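Side-chain contacts in lysosome-associated membrane glycoprotein 3 (Homo sapiens, PDB 4AKM), which takes part in lysosome–autophagosome fusion and the unfolded protein response, and is represented here by the membrane-proximal part of its luminal region: residues Q28-S32 and V33-R37; F40-P44 and N45-A49. All coordinates share one frame; numbering follows the deposited sequence.

Contact 1: residues Q28-S32 and V33-R37; sequences QDKES and VFSPR
Gln28 and Arg37 run side by side at the mouth of a surface loop, their side chains pointing the same way and their CA atoms 4.9 Å apart. Along Gln28, CB has the Arg37 CG as its neighbour, and one bond further out the contact tightens to 3.6 Å between Gln28 CG and Arg37 CG. CD faces Arg37 CD, and at the tip the carbonyl oxygen settles against aliphatic carbon: Gln28 OE1 lies 3.5 Å from Arg37 CD and 3.9 Å from Val33 CG2. The touching is therefore done by the arginine stem; the amide and guanidinium planes stand 59° apart. Beyond the stem, Arg37 NH2 makes a weak hydrogen bond to Tyr39 OH, while Asp29 forms a salt bridge with Arg38. The ten residues illustrate how a β-hairpin connection is closed, for they link the antiparallel strands 14-27 and 38-41 in the luminal domain of the LAMP family. At the far end of this loop the chain reverses in a type I β-turn from Ser32 to Ser35, whose backbone bond from Ser35 N to Ser32 O is weak at 3.3 Å. The serine side chains meet beside this turn: with its hydroxyl opposite its own carbonyl carbon (chi1 -82°), Ser35 sets OG 3.6 Å from Ser32 CB. Ser35 CB, placed by the backbone, rests 3.6 Å from Lys30 CG, after which the rest of the lysine leads away. Ser32 OG sits at the edge of the Phe34 ring, near its plane, and Val33 CG1 lies over one face, offset toward the rim.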
loop_
_atom_site.group_PDB
_atom_site.type_symbol
_atom_site.label_atom_id
_atom_site.label_comp_id
_atom_site.label_asym_id
_atom_site.label_seq_id
_atom_site.Cartn_x
_atom_site.Cartn_y
_atom_site.Cartn_z
ATOM N N GLN A 28 12.967 -10.961 -6.935
ATOM C CA GLN A 28 14.143 -11.819 -6.845
ATOM C C GLN A 28 14.337 -12.625 -8.126
ATOM O O GLN A 28 13.827 -13.739 -8.248
ATOM C CB GLN A 28 14.012 -12.760 -5.650
ATOM C CG GLN A 28 15.277 -12.886 -4.825
ATOM C CD GLN A 28 14.986 -13.156 -3.363
ATOM O OE1 GLN A 28 15.516 -12.481 -2.473
ATOM N NE2 GLN A 28 14.138 -14.149 -3.104
ATOM N N ASP A 29 15.083 -12.054 -9.068
ATOM C CA ASP A 29 15.342 -12.684 -10.361
ATOM C C ASP A 29 15.986 -14.051 -10.212
ATOM O O ASP A 29 15.555 -15.022 -10.831
ATOM C CB ASP A 29 16.274 -11.804 -11.198
ATOM C CG ASP A 29 15.611 -10.530 -11.659
ATOM O OD1 ASP A 29 14.433 -10.597 -12.067
ATOM O OD2 ASP A 29 16.267 -9.466 -11.612
ATOM N N LYS A 30 17.023 -14.112 -9.385
ATOM C CA LYS A 30 17.852 -15.302 -9.273
ATOM C C LYS A 30 17.393 -16.189 -8.123
ATOM O O LYS A 30 16.882 -15.698 -7.114
ATOM C CB LYS A 30 19.316 -14.904 -9.087
ATOM C CG LYS A 30 19.668 -13.535 -9.669
ATOM C CD LYS A 30 19.644 -13.512 -11.193
ATOM C CE LYS A 30 19.952 -12.111 -11.719
ATOM N NZ LYS A 30 19.928 -12.027 -13.209
ATOM N N GLU A 31 17.575 -17.498 -8.280
ATOM C CA GLU A 31 17.152 -18.461 -7.269
ATOM C C GLU A 31 18.031 -18.330 -6.028
ATOM O O GLU A 31 17.618 -18.666 -4.914
ATOM C CB GLU A 31 17.210 -19.887 -7.829
ATOM C CG GLU A 31 16.774 -20.012 -9.291
ATOM C CD GLU A 31 15.316 -19.628 -9.519
ATOM O OE1 GLU A 31 14.424 -20.407 -9.120
ATOM O OE2 GLU A 31 15.060 -18.550 -10.105
ATOM N N SER A 32 19.249 -17.836 -6.235
ATOM C CA SER A 32 20.148 -17.532 -5.128
ATOM C C SER A 32 19.633 -16.322 -4.359
ATOM O O SER A 32 19.430 -15.249 -4.929
ATOM C CB SER A 32 21.564 -17.261 -5.640
ATOM O OG SER A 32 22.438 -16.951 -4.568
ATOM N N VAL A 33 19.430 -16.501 -3.061
ATOM C CA VAL A 33 18.854 -15.456 -2.227
ATOM C C VAL A 33 19.840 -14.300 -1.969
ATOM O O VAL A 33 19.436 -13.203 -1.585
ATOM C CB VAL A 33 18.297 -16.051 -0.909
ATOM C CG1 VAL A 33 19.430 -16.497 0.012
ATOM C CG2 VAL A 33 17.369 -15.067 -0.210
ATOM N N PHE A 34 21.129 -14.547 -2.199
ATOM C CA PHE A 34 22.166 -13.531 -1.989
ATOM C C PHE A 34 22.474 -12.732 -3.244
ATOM O O PHE A 34 23.164 -11.716 -3.186
ATOM C CB PHE A 34 23.462 -14.163 -1.490
ATOM C CG PHE A 34 23.314 -14.904 -0.205
ATOM C CD1 PHE A 34 23.299 -14.222 1.002
ATOM C CD2 PHE A 34 23.196 -16.285 -0.198
ATOM C CE1 PHE A 34 23.163 -14.908 2.196
ATOM C CE2 PHE A 34 23.063 -16.981 0.990
ATOM C CZ PHE A 34 23.046 -16.293 2.191
ATOM N N SER A 35 21.992 -13.219 -4.381
ATOM C CA SER A 35 22.190 -12.535 -5.652
ATOM C C SER A 35 21.341 -11.270 -5.719
ATOM O O SER A 35 20.316 -11.179 -5.038
ATOM C CB SER A 35 21.866 -13.474 -6.818
ATOM O OG SER A 35 22.962 -14.330 -7.102
ATOM N N PRO A 36 21.775 -10.288 -6.529
ATOM C CA PRO A 36 21.065 -9.014 -6.681
ATOM C C PRO A 36 19.596 -9.186 -7.060
ATOM O O PRO A 36 19.176 -10.198 -7.633
ATOM C CB PRO A 36 21.825 -8.324 -7.816
ATOM C CG PRO A 36 23.190 -8.866 -7.723
ATOM C CD PRO A 36 23.031 -10.304 -7.300
ATOM N N ARG A 37 18.818 -8.169 -6.729
ATOM C CA ARG A 37 17.397 -8.185 -6.985
ATOM C C ARG A 37 17.026 -6.981 -7.836
ATOM O O ARG A 37 17.769 -6.003 -7.894
ATOM C CB ARG A 37 16.638 -8.168 -5.660
ATOM C CG ARG A 37 16.535 -9.532 -4.996
ATOM C CD ARG A 37 17.021 -9.508 -3.556
ATOM N NE ARG A 37 16.687 -8.252 -2.888
ATOM C CZ ARG A 37 16.781 -8.040 -1.577
ATOM N NH1 ARG A 37 17.195 -9.009 -0.768
ATOM N NH2 ARG A 37 16.452 -6.855 -1.071
#

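Contact 2: residues F40-P44 and N45-A49; sequences FNIDP and NATQA
The carboxylate of Asp43 has one face covered by the residues that follow it: over this face lie both the backbone N-H of Asn45 and the methyl of Ala46. Asn45 N gives a hydrogen bond of 3.1 Å to Asp43 OD1, arriving from above the carboxylate plane, while Ala46 CB sits 3.5 Å from Asp43 OD2. The second flat group, the peptide carbonyl of Asp43, is approached on both faces. From one side comes the hydroxyl of Thr47, whose OG1 donates to Asp43 O over 3.0 Å; from the opposite side comes Ala46 N, also 3.0 Å from Asp43 O. Both donors stand well above the carbonyl plane, by 52° and 47°.

Asp43 swings its carboxylate forward by setting CG opposite its own backbone N (chi1 168°), which makes the bond to Asn45 N possible. An aspartate accepting from the N-H two residues on is an Asx turn; with proline next and the backbone bond to Ala46 N added, the arrangement is an Asx-Pro turn. Here it turns the chain between strand 38-41 of one antiparallel sheet and strand 48-52 of the other. On the inner side Ile42 CG2 lies 3.7 Å from Thr47 OG1, and both side chains also touch Phe64 of strand 57-64.

Asn45 and Thr47 belong to an Asn-Ala-Thr sequon for which N-glycosylation is predicted, although no sugar is present on Asn45 here. The chemistry implies that the sequon's hydroxyl is engaged within the turn, its proton committed to Asp43 O, and that two donors on this one oxygen probably polarise the Asp43 carbonyl.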
loop_
_atom_site.group_PDB
_atom_site.type_symbol
_atom_site.label_atom_id
_atom_site.label_comp_id
_atom_site.label_asym_id
_atom_site.label_seq_id
_atom_site.Cartn_x
_atom_site.Cartn_y
_atom_site.Cartn_z
ATOM N N PHE A 40 12.043 -1.641 -8.101
ATOM C CA PHE A 40 11.170 -0.741 -8.840
ATOM C C PHE A 40 10.468 0.264 -7.940
ATOM O O PHE A 40 9.639 -0.104 -7.115
ATOM C CB PHE A 40 10.116 -1.487 -9.651
ATOM C CG PHE A 40 9.128 -0.567 -10.298
ATOM C CD1 PHE A 40 9.478 0.150 -11.434
ATOM C CD2 PHE A 40 7.867 -0.373 -9.747
ATOM C CE1 PHE A 40 8.581 1.023 -12.025
ATOM C CE2 PHE A 40 6.959 0.500 -10.333
ATOM C CZ PHE A 40 7.317 1.198 -11.474
ATOM N N ASN A 41 10.787 1.537 -8.128
ATOM C CA ASN A 41 10.174 2.599 -7.348
ATOM C C ASN A 41 8.834 3.033 -7.933
ATOM O O ASN A 41 8.765 3.445 -9.094
ATOM C CB ASN A 41 11.120 3.793 -7.276
ATOM C CG ASN A 41 12.376 3.494 -6.475
ATOM O OD1 ASN A 41 12.576 2.371 -5.997
ATOM N ND2 ASN A 41 13.228 4.502 -6.321
ATOM N N ILE A 42 7.768 2.937 -7.146
ATOM C CA ILE A 42 6.509 3.517 -7.576
ATOM C C ILE A 42 6.725 5.021 -7.658
ATOM O O ILE A 42 6.991 5.676 -6.651
ATOM C CB ILE A 42 5.322 3.190 -6.636
ATOM C CG1 ILE A 42 4.727 1.817 -6.950
ATOM C CG2 ILE A 42 4.215 4.221 -6.800
ATOM C CD1 ILE A 42 5.611 0.651 -6.609
ATOM N N ASP A 43 6.670 5.547 -8.875
ATOM C CA ASP A 43 6.779 6.978 -9.116
ATOM C C ASP A 43 5.389 7.604 -9.009
ATOM O O ASP A 43 4.529 7.392 -9.864
ATOM C CB ASP A 43 7.426 7.232 -10.485
ATOM C CG ASP A 43 7.320 8.681 -10.944
ATOM O OD1 ASP A 43 7.063 9.582 -10.114
ATOM O OD2 ASP A 43 7.511 8.917 -12.156
ATOM N N PRO A 44 5.171 8.379 -7.943
ATOM C CA PRO A 44 3.875 8.981 -7.612
ATOM C C PRO A 44 3.303 9.958 -8.643
ATOM O O PRO A 44 2.093 10.179 -8.634
ATOM C CB PRO A 44 4.157 9.712 -6.295
ATOM C CG PRO A 44 5.624 9.810 -6.195
ATOM C CD PRO A 44 6.173 8.630 -6.896
ATOM N N ASN A 45 4.136 10.542 -9.497
ATOM C CA ASN A 45 3.617 11.449 -10.521
ATOM C C ASN A 45 3.232 10.720 -11.810
ATOM O O ASN A 45 2.823 11.332 -12.793
ATOM C CB ASN A 45 4.586 12.606 -10.785
ATOM C CG ASN A 45 4.526 13.673 -9.700
ATOM O OD1 ASN A 45 3.505 13.837 -9.019
ATOM N ND2 ASN A 45 5.621 14.412 -9.540
ATOM N N ALA A 46 3.357 9.399 -11.774
ATOM C CA ALA A 46 3.075 8.546 -12.917
ATOM C C ALA A 46 2.205 7.384 -12.443
ATOM O O ALA A 46 2.256 6.281 -12.989
ATOM C CB ALA A 46 4.374 8.035 -13.516
ATOM N N THR A 47 1.404 7.645 -11.415
ATOM C CA THR A 47 0.600 6.601 -10.790
ATOM C C THR A 47 -0.819 7.087 -10.504
ATOM O O THR A 47 -1.018 8.117 -9.860
ATOM C CB THR A 47 1.275 6.083 -9.492
ATOM O OG1 THR A 47 2.402 5.266 -9.835
ATOM C CG2 THR A 47 0.304 5.267 -8.651
ATOM N N GLN A 48 -1.800 6.341 -10.999
ATOM C CA GLN A 48 -3.199 6.696 -10.836
ATOM C C GLN A 48 -3.787 6.007 -9.614
ATOM O O GLN A 48 -3.749 4.783 -9.497
ATOM C CB GLN A 48 -3.990 6.294 -12.079
ATOM C CG GLN A 48 -3.148 6.201 -13.345
ATOM C CD GLN A 48 -3.436 7.321 -14.325
ATOM O OE1 GLN A 48 -3.811 8.429 -13.932
ATOM N NE2 GLN A 48 -3.270 7.036 -15.614
ATOM N N ALA A 49 -4.344 6.796 -8.708
ATOM C CA ALA A 49 -5.012 6.244 -7.546
ATOM C C ALA A 49 -6.515 6.145 -7.788
ATOM O O ALA A 49 -7.151 7.082 -8.275
ATOM C CB ALA A 49 -4.720 7.091 -6.321
#

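How the contacts relate
Contacts 1 and 2 come in series along the chain, one at each end of the short strand 38-41, yet their centres are about 25 Å apart and they do not otherwise touch. Contact 1 is peripheral, its centre about 24 Å from that of the chain, and it joins neighbouring strands of a single sheet. Contact 2, about 12 Å from the chain centre, passes from that sheet to the second. No active site is involved. The side chain of Gln28 in contact 1 is about 9 Å from a bound iridium(III) ion, whereas the Thr47 side chain of contact 2 is about 13 Å from the N-acetylglucosamine carried by the protein at Asn70.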